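Local coordinates for mercuric reductase (Metallosphaera sedula, PDB 4YWO), which probably catalyses the NADPH-dependent reduction of mercuric ion to elemental mercury, working as a homodimer with FAD as its cofactor, at residues 90-95 and 167-172; 139-144 and 322-327; 381-386 and 436-441. One frame throughout, in Å; residues are numbered along the deposited sequence. Where two conformers were deposited one is given.

Contact 1. Residues 90-95 and 167-172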
loop_
_atom_site.group_PDB
_atom_site.type_symbol
_atom_site.label_atom_id
_atom_site.label_comp_id
_atom_site.label_asym_id
_atom_site.label_seq_id
_atom_site.Cartn_x
_atom_site.Cartn_y
_atom_site.Cartn_z
ATOM N N GLN A 90 12.013 -17.659 -19.409
ATOM C CA GLN A 90 11.324 -17.693 -20.689
ATOM C C GLN A 90 9.800 -17.485 -20.603
ATOM O O GLN A 90 9.256 -16.780 -21.407
ATOM C CB GLN A 90 11.695 -19.002 -21.451
ATOM C CG GLN A 90 11.240 -19.018 -22.909
ATOM C CD GLN A 90 9.958 -19.788 -23.130
ATOM O OE1 GLN A 90 9.844 -20.948 -22.737
ATOM N NE2 GLN A 90 8.988 -19.158 -23.792
ATOM N N GLU A 91 9.088 -17.974 -19.589
ATOM C CA GLU A 91 7.681 -17.702 -19.405
ATOM C C GLU A 91 7.323 -16.220 -19.329
ATOM O O GLU A 91 6.282 -15.802 -19.791
ATOM C CB GLU A 91 7.118 -18.421 -18.151
ATOM C CG GLU A 91 5.804 -17.760 -17.628
ATOM C CD GLU A 91 5.314 -18.142 -16.211
ATOM O OE1 GLU A 91 6.088 -18.117 -15.189
ATOM O OE2 GLU A 91 4.082 -18.412 -16.106
ATOM N N LYS A 92 8.182 -15.443 -18.649
ATOM C CA LYS A 92 8.033 -13.986 -18.441
ATOM C C LYS A 92 8.062 -13.286 -19.783
ATOM O O LYS A 92 7.433 -12.222 -19.968
ATOM C CB LYS A 92 9.202 -13.502 -17.550
ATOM C CG LYS A 92 9.894 -12.208 -18.035
ATOM C CD LYS A 92 11.066 -11.970 -17.161
ATOM C CE LYS A 92 12.349 -12.532 -17.731
ATOM N NZ LYS A 92 12.580 -12.237 -19.160
ATOM N N ASP A 93 8.677 -13.913 -20.799
ATOM C CA ASP A 93 8.703 -13.260 -22.142
ATOM C C ASP A 93 7.288 -13.134 -22.748
ATOM O O ASP A 93 6.952 -12.141 -23.370
ATOM C CB ASP A 93 9.576 -14.052 -23.110
ATOM C CG ASP A 93 11.054 -14.017 -22.771
ATOM O OD1 ASP A 93 11.567 -13.171 -22.022
ATOM O OD2 ASP A 93 11.762 -14.858 -23.361
ATOM N N GLY A 94 6.402 -14.044 -22.420
ATOM C CA GLY A 94 5.000 -13.880 -22.789
ATOM C C GLY A 94 4.262 -12.662 -22.232
ATOM O O GLY A 94 3.478 -12.000 -22.924
ATOM N N LEU A 95 4.514 -12.379 -20.948
ATOM C CA LEU A 95 3.929 -11.219 -20.282
ATOM C C LEU A 95 4.513 -9.938 -20.901
ATOM O O LEU A 95 3.775 -8.995 -21.159
ATOM C CB LEU A 95 4.258 -11.306 -18.772
ATOM C CG LEU A 95 3.904 -10.047 -18.029
ATOM C CD1 LEU A 95 2.413 -9.801 -17.976
ATOM C CD2 LEU A 95 4.421 -10.187 -16.594
ATOM N N ALA A 167 20.862 -10.758 -17.662
ATOM C CA ALA A 167 20.432 -11.341 -16.365
ATOM C C ALA A 167 18.918 -11.639 -16.371
ATOM O O ALA A 167 18.448 -12.533 -15.662
ATOM C CB ALA A 167 20.828 -10.417 -15.187
ATOM N N LEU A 168 18.146 -10.890 -17.184
ATOM C CA LEU A 168 16.716 -11.166 -17.341
ATOM C C LEU A 168 16.337 -12.264 -18.354
ATOM O O LEU A 168 15.224 -12.773 -18.344
ATOM C CB LEU A 168 15.970 -9.872 -17.566
ATOM C CG LEU A 168 16.011 -8.847 -16.416
ATOM C CD1 LEU A 168 15.558 -7.448 -16.842
ATOM C CD2 LEU A 168 15.221 -9.383 -15.221
ATOM N N SER A 169 17.240 -12.549 -19.284
ATOM C CA SER A 169 17.077 -13.627 -20.237
ATOM C C SER A 169 18.377 -14.434 -20.288
ATOM O O SER A 169 19.086 -14.431 -21.328
ATOM C CB SER A 169 16.805 -13.062 -21.605
ATOM O OG SER A 169 15.655 -12.323 -21.628
ATOM N N PRO A 170 18.743 -15.102 -19.212
ATOM C CA PRO A 170 20.010 -15.832 -19.121
ATOM C C PRO A 170 20.155 -16.945 -20.122
ATOM O O PRO A 170 19.176 -17.642 -20.400
ATOM C CB PRO A 170 20.012 -16.399 -17.702
ATOM C CG PRO A 170 18.553 -16.411 -17.283
ATOM C CD PRO A 170 17.942 -15.200 -17.954
ATOM N N ASP A 171 21.370 -17.053 -20.679
ATOM C CA ASP A 171 21.628 -18.056 -21.678
ATOM C C ASP A 171 21.806 -19.454 -21.103
ATOM O O ASP A 171 21.698 -20.468 -21.869
ATOM C CB ASP A 171 22.882 -17.652 -22.490
ATOM C CG ASP A 171 24.188 -17.546 -21.679
ATOM O OD1 ASP A 171 24.408 -17.752 -20.471
ATOM O OD2 ASP A 171 25.184 -17.310 -22.375
ATOM N N ARG A 172 22.050 -19.552 -19.814
ATOM C CA ARG A 172 22.333 -20.790 -19.159
ATOM C C ARG A 172 22.088 -20.718 -17.699
ATOM O O ARG A 172 21.949 -19.653 -17.131
ATOM C CB ARG A 172 23.778 -21.168 -19.390
ATOM C CG ARG A 172 24.767 -20.383 -18.578
ATOM C CD ARG A 172 26.156 -20.313 -19.233
ATOM N NE ARG A 172 27.159 -19.800 -18.342
ATOM C CZ ARG A 172 27.437 -18.493 -18.187
ATOM N NH1 ARG A 172 26.816 -17.589 -18.870
ATOM N NH2 ARG A 172 28.385 -18.122 -17.382
#

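Contact 2. Residues 139-144 and 322-327. With FAD (flavin-adenine dinucleotide), chain B.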
loop_
_atom_site.group_PDB
_atom_site.type_symbol
_atom_site.label_atom_id
_atom_site.label_comp_id
_atom_site.label_asym_id
_atom_site.label_seq_id
_atom_site.Cartn_x
_atom_site.Cartn_y
_atom_site.Cartn_z
ATOM N N LYS A 139 9.877 22.073 -33.210
ATOM C CA LYS A 139 10.202 21.752 -31.858
ATOM C C LYS A 139 10.651 20.279 -31.790
ATOM O O LYS A 139 10.147 19.458 -32.547
ATOM C CB LYS A 139 8.958 21.894 -30.954
ATOM C CG LYS A 139 8.388 23.311 -30.839
ATOM C CD LYS A 139 9.313 24.116 -30.001
ATOM C CE LYS A 139 9.018 25.623 -30.038
ATOM N NZ LYS A 139 7.556 25.795 -29.909
ATOM N N PHE A 140 11.556 19.970 -30.883
ATOM C CA PHE A 140 12.008 18.593 -30.597
ATOM C C PHE A 140 11.848 18.278 -29.122
ATOM O O PHE A 140 12.149 19.105 -28.218
ATOM C CB PHE A 140 13.474 18.316 -30.947
ATOM C CG PHE A 140 13.717 18.288 -32.448
ATOM C CD1 PHE A 140 13.836 19.487 -33.115
ATOM C CD2 PHE A 140 13.916 17.127 -33.136
ATOM C CE1 PHE A 140 14.115 19.511 -34.486
ATOM C CE2 PHE A 140 14.204 17.175 -34.518
ATOM C CZ PHE A 140 14.222 18.343 -35.165
ATOM N N VAL A 141 11.535 17.007 -28.853
ATOM C CA VAL A 141 11.703 16.473 -27.516
ATOM C C VAL A 141 12.638 15.296 -27.573
ATOM O O VAL A 141 12.358 14.304 -28.334
ATOM C CB VAL A 141 10.322 16.030 -26.943
ATOM C CG1 VAL A 141 10.551 15.295 -25.598
ATOM C CG2 VAL A 141 9.362 17.197 -26.816
ATOM N N ILE A 142 13.777 15.402 -26.910
ATOM C CA ILE A 142 14.760 14.332 -26.881
ATOM C C ILE A 142 14.445 13.404 -25.705
ATOM O O ILE A 142 14.499 13.870 -24.573
ATOM C CB ILE A 142 16.204 14.852 -26.779
ATOM C CG1 ILE A 142 16.457 15.867 -27.955
ATOM C CG2 ILE A 142 17.217 13.723 -26.782
ATOM C CD1 ILE A 142 17.769 16.525 -27.846
ATOM N N ALA A 143 14.271 12.115 -26.011
ATOM C CA ALA A 143 13.875 11.122 -24.958
ATOM C C ALA A 143 14.536 9.786 -25.255
ATOM O O ALA A 143 13.917 8.745 -25.444
ATOM C CB ALA A 143 12.386 11.004 -25.054
ATOM N N THR A 144 15.892 9.796 -25.332
ATOM C CA THR A 144 16.650 8.673 -25.865
ATOM C C THR A 144 17.161 7.754 -24.809
ATOM O O THR A 144 17.769 6.766 -25.110
ATOM C CB THR A 144 17.879 9.199 -26.689
ATOM O OG1 THR A 144 18.515 10.278 -25.933
ATOM C CG2 THR A 144 17.349 9.723 -27.997
ATOM N N SER A 322 5.410 14.246 -20.938
ATOM C CA SER A 322 4.240 15.081 -21.022
ATOM C C SER A 322 4.484 16.528 -20.831
ATOM O O SER A 322 3.907 17.339 -21.612
ATOM C CB SER A 322 3.125 14.654 -19.961
ATOM O OG SER A 322 2.702 13.296 -20.212
ATOM N N ILE A 323 5.237 16.912 -19.833
ATOM C CA ILE A 323 5.444 18.321 -19.496
ATOM C C ILE A 323 6.308 18.989 -20.609
ATOM O O ILE A 323 6.028 20.110 -21.081
ATOM C CB ILE A 323 6.148 18.473 -18.206
ATOM C CG1 ILE A 323 5.149 18.166 -17.089
ATOM C CG2 ILE A 323 6.626 19.890 -17.960
ATOM C CD1 ILE A 323 5.844 18.194 -15.752
ATOM N N ALA A 324 7.295 18.265 -21.080
ATOM C CA ALA A 324 8.226 18.833 -22.109
ATOM C C ALA A 324 7.408 19.153 -23.324
ATOM O O ALA A 324 7.611 20.248 -23.924
ATOM C CB ALA A 324 9.341 17.863 -22.427
ATOM N N THR A 325 6.505 18.267 -23.687
ATOM C CA THR A 325 5.680 18.391 -24.865
ATOM C C THR A 325 4.739 19.610 -24.699
ATOM O O THR A 325 4.578 20.454 -25.598
ATOM C CB THR A 325 5.023 17.140 -25.218
ATOM O OG1 THR A 325 5.965 16.118 -25.499
ATOM C CG2 THR A 325 4.018 17.244 -26.337
ATOM N N GLU A 326 4.052 19.668 -23.557
ATOM C CA GLU A 326 3.159 20.790 -23.341
ATOM C C GLU A 326 3.912 22.050 -23.359
ATOM O O GLU A 326 3.396 23.088 -23.985
ATOM C CB GLU A 326 2.399 20.569 -21.990
ATOM C CG GLU A 326 1.420 21.678 -21.765
ATOM C CD GLU A 326 0.497 21.428 -20.593
ATOM O OE1 GLU A 326 0.673 20.407 -19.878
ATOM O OE2 GLU A 326 -0.333 22.329 -20.339
ATOM N N ASN A 327 5.079 22.155 -22.722
ATOM C CA ASN A 327 5.841 23.430 -22.728
ATOM C C ASN A 327 6.271 23.769 -24.180
ATOM O O ASN A 327 6.194 24.948 -24.667
ATOM C CB ASN A 327 7.058 23.400 -21.889
ATOM C CG ASN A 327 6.732 23.380 -20.338
ATOM O OD1 ASN A 327 5.633 23.690 -19.980
ATOM N ND2 ASN A 327 7.690 23.147 -19.525
HETATM P PA FAD B . 14.167 4.724 -22.874
HETATM O O1A FAD B . 12.871 3.989 -22.630
HETATM O O2A FAD B . 15.461 3.953 -22.981
HETATM O O5B FAD B . 13.998 5.612 -24.207
HETATM C C5B FAD B . 14.974 5.552 -25.245
HETATM C C4B FAD B . 14.361 4.908 -26.482
HETATM O O4B FAD B . 14.556 5.758 -27.615
HETATM C C3B FAD B . 15.010 3.568 -26.785
HETATM O O3B FAD B . 14.029 2.528 -26.750
HETATM C C2B FAD B . 15.594 3.686 -28.179
HETATM O O2B FAD B . 14.990 2.720 -29.045
HETATM C C1B FAD B . 15.271 5.091 -28.660
HETATM N N9A FAD B . 16.529 5.822 -28.952
HETATM C C8A FAD B . 17.577 5.950 -28.117
HETATM N N7A FAD B . 18.571 6.678 -28.687
HETATM C C5A FAD B . 18.159 7.030 -29.918
HETATM C C6A FAD B . 18.720 7.803 -31.052
HETATM N N6A FAD B . 19.953 8.360 -30.979
HETATM N N1A FAD B . 17.958 7.935 -32.161
HETATM C C2A FAD B . 16.731 7.387 -32.246
HETATM N N3A FAD B . 16.161 6.675 -31.257
HETATM C C4A FAD B . 16.812 6.464 -30.089
HETATM N N1 FAD B . 12.016 2.402 -13.090
HETATM C C2 FAD B . 10.958 2.383 -12.241
HETATM O O2 FAD B . 10.315 3.439 -12.059
HETATM N N3 FAD B . 10.572 1.272 -11.586
HETATM C C4 FAD B . 11.207 0.103 -11.727
HETATM O O4 FAD B . 10.823 -0.912 -11.104
HETATM C C4X FAD B . 12.375 0.038 -12.638
HETATM N N5 FAD B . 13.070 -1.104 -12.834
HETATM C C5X FAD B . 14.133 -1.131 -13.672
HETATM C C6 FAD B . 14.833 -2.318 -13.859
HETATM C C7 FAD B . 15.925 -2.354 -14.718
HETATM C C7M FAD B . 16.682 -3.641 -14.918
HETATM C C8 FAD B . 16.348 -1.124 -15.439
HETATM C C8M FAD B . 17.532 -1.167 -16.369
HETATM C C9 FAD B . 15.652 0.064 -15.255
HETATM C C9A FAD B . 14.559 0.101 -14.397
HETATM N N10 FAD B . 13.847 1.301 -14.205
HETATM C C10 FAD B . 12.748 1.294 -13.326
HETATM C "C1'" FAD B . 14.241 2.527 -14.902
HETATM C "C2'" FAD B . 13.296 2.774 -16.071
HETATM O "O2'" FAD B . 13.214 1.593 -16.877
HETATM C "C3'" FAD B . 13.776 3.940 -16.926
HETATM O "O3'" FAD B . 14.010 5.079 -16.091
HETATM C "C4'" FAD B . 12.747 4.295 -17.993
HETATM O "O4'" FAD B . 12.653 3.227 -18.941
HETATM C "C5'" FAD B . 13.130 5.582 -18.714
HETATM O "O5'" FAD B . 12.523 5.603 -20.004
HETATM P P FAD B . 13.053 6.612 -21.140
HETATM O O1P FAD B . 12.009 6.687 -22.230
HETATM O O2P FAD B . 13.529 7.876 -20.466
HETATM O O3P FAD B . 14.337 5.839 -21.726
HETATM O O HOH W 1 8.652 26.244 -26.696
#

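Contact 3. Residues 381-386 and 436-441. With FAD (flavin-adenine dinucleotide), chain C.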
loop_
_atom_site.group_PDB
_atom_site.type_symbol
_atom_site.label_atom_id
_atom_site.label_comp_id
_atom_site.label_asym_id
_atom_site.label_seq_id
_atom_site.Cartn_x
_atom_site.Cartn_y
_atom_site.Cartn_z
ATOM N N ALA A 381 2.865 -5.385 10.897
ATOM C CA ALA A 381 4.202 -5.986 10.652
ATOM C C ALA A 381 4.436 -7.170 11.617
ATOM O O ALA A 381 4.948 -8.243 11.208
ATOM C CB ALA A 381 5.308 -4.956 10.791
ATOM N N GLU A 382 3.931 -7.080 12.852
ATOM C CA GLU A 382 3.950 -8.204 13.770
ATOM C C GLU A 382 3.049 -9.347 13.319
ATOM O O GLU A 382 3.438 -10.557 13.313
ATOM C CB GLU A 382 3.585 -7.657 15.180
ATOM C CG GLU A 382 4.479 -6.523 15.684
ATOM C CD GLU A 382 4.015 -5.737 16.948
ATOM O OE1 GLU A 382 3.533 -6.444 17.860
ATOM O OE2 GLU A 382 4.108 -4.441 16.979
ATOM N N ILE A 383 1.864 -9.011 12.849
ATOM C CA ILE A 383 0.872 -9.993 12.409
ATOM C C ILE A 383 1.341 -10.842 11.215
ATOM O O ILE A 383 1.153 -12.062 11.181
ATOM C CB ILE A 383 -0.484 -9.305 12.089
ATOM C CG1 ILE A 383 -1.130 -8.775 13.363
ATOM C CG2 ILE A 383 -1.473 -10.228 11.317
ATOM C CD1 ILE A 383 -2.262 -7.797 13.116
ATOM N N ILE A 384 2.102 -10.212 10.305
ATOM C CA ILE A 384 2.561 -10.894 9.096
ATOM C C ILE A 384 4.024 -11.293 9.142
ATOM O O ILE A 384 4.603 -11.567 8.093
ATOM C CB ILE A 384 2.227 -10.036 7.831
ATOM C CG1 ILE A 384 3.080 -8.754 7.740
ATOM C CG2 ILE A 384 0.751 -9.726 7.696
ATOM C CD1 ILE A 384 2.940 -7.865 6.521
ATOM N N ASN A 385 4.596 -11.279 10.321
ATOM C CA ASN A 385 5.977 -11.748 10.514
ATOM C C ASN A 385 6.973 -10.977 9.649
ATOM O O ASN A 385 7.826 -11.571 8.953
ATOM C CB ASN A 385 6.051 -13.271 10.214
ATOM C CG ASN A 385 5.423 -14.106 11.302
ATOM O OD1 ASN A 385 5.080 -13.590 12.364
ATOM N ND2 ASN A 385 5.263 -15.423 11.053
ATOM N N SER A 386 6.843 -9.644 9.628
ATOM C CA SER A 386 7.761 -8.820 8.809
ATOM C C SER A 386 8.215 -7.632 9.594
ATOM O O SER A 386 7.956 -6.469 9.313
ATOM C CB SER A 386 7.058 -8.447 7.489
ATOM O OG SER A 386 8.070 -7.905 6.618
ATOM N N MET A 436 -6.484 2.800 8.250
ATOM C CA MET A 436 -7.105 1.505 8.480
ATOM C C MET A 436 -6.204 0.686 9.372
ATOM O O MET A 436 -4.979 0.536 9.103
ATOM C CB MET A 436 -7.363 0.757 7.177
ATOM C CG MET A 436 -8.056 -0.522 7.400
ATOM S SD MET A 436 -9.831 -0.232 7.884
ATOM C CE MET A 436 -10.248 -1.677 8.590
ATOM N N PHE A 437 -6.785 0.139 10.434
ATOM C CA PHE A 437 -6.039 -0.820 11.283
ATOM C C PHE A 437 -6.416 -2.237 10.928
ATOM O O PHE A 437 -7.659 -2.481 10.713
ATOM C CB PHE A 437 -6.415 -0.585 12.775
ATOM C CG PHE A 437 -5.599 -1.421 13.698
ATOM C CD1 PHE A 437 -4.320 -1.058 14.086
ATOM C CD2 PHE A 437 -6.133 -2.502 14.176
ATOM C CE1 PHE A 437 -3.611 -1.883 14.962
ATOM C CE2 PHE A 437 -5.457 -3.337 15.078
ATOM C CZ PHE A 437 -4.198 -3.017 15.471
ATOM N N PRO A 438 -5.490 -3.218 10.823
ATOM C CA PRO A 438 -4.022 -3.051 10.941
ATOM C C PRO A 438 -3.488 -3.096 9.504
ATOM O O PRO A 438 -3.701 -4.110 8.758
ATOM C CB PRO A 438 -3.618 -4.270 11.742
ATOM C CG PRO A 438 -4.660 -5.308 11.390
ATOM C CD PRO A 438 -5.889 -4.616 10.870
ATOM N N THR A 439 -2.767 -2.062 9.120
ATOM C CA THR A 439 -2.065 -1.961 7.827
ATOM C C THR A 439 -0.661 -1.547 8.056
ATOM O O THR A 439 -0.340 -0.901 9.062
ATOM C CB THR A 439 -2.756 -0.993 6.835
ATOM O OG1 THR A 439 -2.874 0.357 7.378
ATOM C CG2 THR A 439 -4.141 -1.540 6.444
ATOM N N ILE A 440 0.192 -1.821 7.084
ATOM C CA ILE A 440 1.574 -1.217 7.127
ATOM C C ILE A 440 1.515 0.299 6.969
ATOM O O ILE A 440 2.265 1.002 7.623
ATOM C CB ILE A 440 2.473 -1.910 6.109
ATOM C CG1 ILE A 440 2.599 -3.462 6.376
ATOM C CG2 ILE A 440 3.886 -1.236 6.109
ATOM C CD1 ILE A 440 3.297 -3.790 7.651
ATOM N N ALA A 441 0.601 0.781 6.163
ATOM C CA ALA A 441 0.464 2.216 5.888
ATOM C C ALA A 441 0.184 3.061 7.107
ATOM O O ALA A 441 0.521 4.264 7.148
ATOM C CB ALA A 441 -0.526 2.437 4.823
HETATM P PA FAD C . -14.644 -2.356 22.941
HETATM O O1A FAD C . -13.167 -2.519 22.671
HETATM O O2A FAD C . -15.538 -3.572 22.992
HETATM O O5B FAD C . -14.817 -1.545 24.320
HETATM C C5B FAD C . -15.683 -2.032 25.343
HETATM C C4B FAD C . -14.855 -2.455 26.550
HETATM O O4B FAD C . -15.351 -1.809 27.726
HETATM C C3B FAD C . -14.932 -3.956 26.774
HETATM O O3B FAD C . -13.626 -4.533 26.694
HETATM C C2B FAD C . -15.501 -4.148 28.166
HETATM O O2B FAD C . -14.561 -4.850 28.986
HETATM C C1B FAD C . -15.741 -2.755 28.725
HETATM N N9A FAD C . -17.181 -2.584 29.042
HETATM C C8A FAD C . -18.205 -2.827 28.204
HETATM N N7A FAD C . -19.398 -2.572 28.801
HETATM C C5A FAD C . -19.141 -2.154 30.055
HETATM C C6A FAD C . -19.945 -1.720 31.221
HETATM N N6A FAD C . -21.298 -1.681 31.165
HETATM N N1A FAD C . -19.282 -1.364 32.344
HETATM C C2A FAD C . -17.937 -1.398 32.413
HETATM N N3A FAD C . -17.147 -1.781 31.394
HETATM C C4A FAD C . -17.678 -2.164 30.209
HETATM N N1 FAD C . -11.868 -3.137 13.069
HETATM C C2 FAD C . -10.894 -2.700 12.232
HETATM O O2 FAD C . -10.711 -1.469 12.114
HETATM N N3 FAD C . -10.115 -3.538 11.523
HETATM C C4 FAD C . -10.247 -4.868 11.594
HETATM O O4 FAD C . -9.508 -5.621 10.922
HETATM C C4X FAD C . -11.290 -5.428 12.487
HETATM N N5 FAD C . -11.487 -6.759 12.614
HETATM C C5X FAD C . -12.447 -7.240 13.438
HETATM C C6 FAD C . -12.632 -8.613 13.553
HETATM C C7 FAD C . -13.616 -9.115 14.398
HETATM C C7M FAD C . -13.814 -10.603 14.520
HETATM C C8 FAD C . -14.473 -8.185 15.179
HETATM C C8M FAD C . -15.539 -8.732 16.092
HETATM C C9 FAD C . -14.293 -6.812 15.067
HETATM C C9A FAD C . -13.309 -6.310 14.224
HETATM N N10 FAD C . -13.119 -4.919 14.104
HETATM C C10 FAD C . -12.111 -4.453 13.238
HETATM C "C1'" FAD C . -13.949 -3.980 14.862
HETATM C "C2'" FAD C . -13.159 -3.450 16.052
HETATM O "O2'" FAD C . -12.619 -4.549 16.795
HETATM C "C3'" FAD C . -14.044 -2.607 16.963
HETATM O "O3'" FAD C . -14.710 -1.604 16.188
HETATM C "C4'" FAD C . -13.221 -1.940 18.058
HETATM O "O4'" FAD C . -12.712 -2.937 18.949
HETATM C "C5'" FAD C . -14.064 -0.941 18.844
HETATM O "O5'" FAD C . -13.498 -0.757 20.140
HETATM P P FAD C . -14.366 -0.094 21.322
HETATM O O1P FAD C . -13.420 0.320 22.425
HETATM O O2P FAD C . -15.300 0.922 20.712
HETATM O O3P FAD C . -15.244 -1.333 21.852
#

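Contact 1. Residues 90-95 and 167-172
Lys92 carries this contact: its ammonium nitrogen reaches across to the main-chain carbonyl of Leu168, with NZ 2.8 Å from Leu168 O. Despite that length the hydrogen bond is weak, and Lys92 CE crowds Leu168 O, so the exact placing of the tip, and with it the bond, is uncertain. The chain gets there by an unusual route, which may reflect imperfect modelling. Its first torsion lies well away from a staggered value (chi1 134°), CG and CD then run extended, and bends at chi3 (94°) and chi4 fold the tip back over its own helix. Lys92 NZ thereby comes 3.2 Å from Asp93 OD1, a salt bridge to the next residue whose hydrogen bond is weak, and makes a weak bond to Phe89 O. Ser169 OG, 3.9 Å from Lys92 NZ, is too distant to add another bond. Leu168 lies close to the bound FAD. The contact ties helix 87-110 to the end of helix 164-168, where the FAD-binding part meets what is, by family resemblance, probably the NADPH domain: the Lys92 side chain packs against Pro60, Arg63 and Met64 of helix 58-78, and Leu168 against Phe189 and Met192 of helix 184-194.

Contact 2. Residues 139-144 and 322-327
In the FAD-binding domain, which has a Rossmann-type parallel sheet, Val141 of strand 139-142 packs against Ala324 and Thr325 of helix 314-330. Both gamma carbons of the valine take part. CG1, anti to the backbone N (chi1 173°), faces the Ala324 methyl at 4.3 Å between Val141 CG1 and Ala324 CB. CG2 faces the threonine, with Val141 CG2 3.8 Å from Thr325 OG1; these two side chains cross at about a right angle. That hydroxyl is not left without a partner, because Thr325 OG1 is hydrogen-bonded to Gly321 O one turn back in its own helix, and it can sit against a methyl at little polar cost. The backbones come nearest at the same place, with 6.8 Å from Val141 CA to Ala324 CA, consistent with the small side chain of Ala324.

Strand 139-142 runs between strands 16-21 and 301-303 in the five-stranded parallel sheet, and Val141 makes backbone hydrogen bonds to Ala19 and Ile21. Helix 25-36, which follows the glycine-rich turn of a GxGxxG-like sequence, packs on Thr325 through Ala30 and Lys33, while Ala324 also rests on Tyr302.

Past the end of the strand, Ala143 and Thr144 lead to the cofactor, the usual place for a dinucleotide in this fold. Thr144 O comes 3.1 Å from FAD C5B, and Thr144 CG2 lies over a face of the adenine, 3.4 Å from FAD C5A. Thr144 OG1 points elsewhere, to Asn270 O, which fixes the rotation that presents the methyl to the base. At the opposite end of the strand, one water links Lys139 NZ and Asn327 O by two weak bonds, each of 3.4 Å, and Lys139 NZ also binds Ala328 O directly.

Contact 3. Residues 381-386 and 436-441
Ile440 reaches Ala381 and Ile384 with the end of its side chain. From CB the chain leaves with CG1 anti to the carbonyl carbon (chi1 -59°), and Ile440 CG1 lies 4.4 Å from Ile384 CD1. A second turn (chi2 -66°) swings Ile440 CD1 onto the start of the other segment, 3.6 Å from Ala381 N and 3.9 Å from Ala381 CB. The same methyl, Ile440 CD1, meets Ile384 CD1 at 4.2 Å, so one carbon is wedged between backbone and two side chains.

A separate apolar pair lies alongside: the Ile383 side chain crosses that of Pro438 at about a right angle, with Ile383 CD1 3.9 Å from Pro438 CG. The peptide before Pro438 is cis, as at the equivalent proline of glutathione reductase, and Pro438 CB sits over the centre of one face of the Phe437 ring. This turn presents its carbonyl to the FAD of the second subunit: FAD N3 donates to Phe437 O at 2.8 Å with an N-H...O angle of 148°. Thr439 OG1 braces the turn by donating to Met436 O at 2.7 Å, and the Thr439 side chain also caps a backbone N at the turn into helix 442-449.

Helix 379-383 closes in a Schellman motif with Asn385 at positive phi, and Arg63 of the second subunit binds Ile383 O. The contact thus joins the end of that helix to the loop between helices 427-431 and 442-449, at the dimer interface.

In the fold
Contacts 2 and 3 are buried and apolar at their cores, whereas contact 1 is partly buried and depends on a charged nitrogen with poorly aligned oxygens. Contact 2 lies at the FAD-binding sheet and contact 1 probably at the border with the NADPH domain; their segments alternate in sequence, yet their centres are 33 Å apart. Contact 1 joins an early turn of one helix to the end of another, contact 2 a strand to a helix. Contact 3, in the dimerisation domain, is about 27 Å from contact 2 at the nearest atoms and touches the other subunit's FAD. Arg63 relates contacts 1 and 3 across the dimer: it packs on Lys92 in its own chain, and its copy binds the end of helix 379-383.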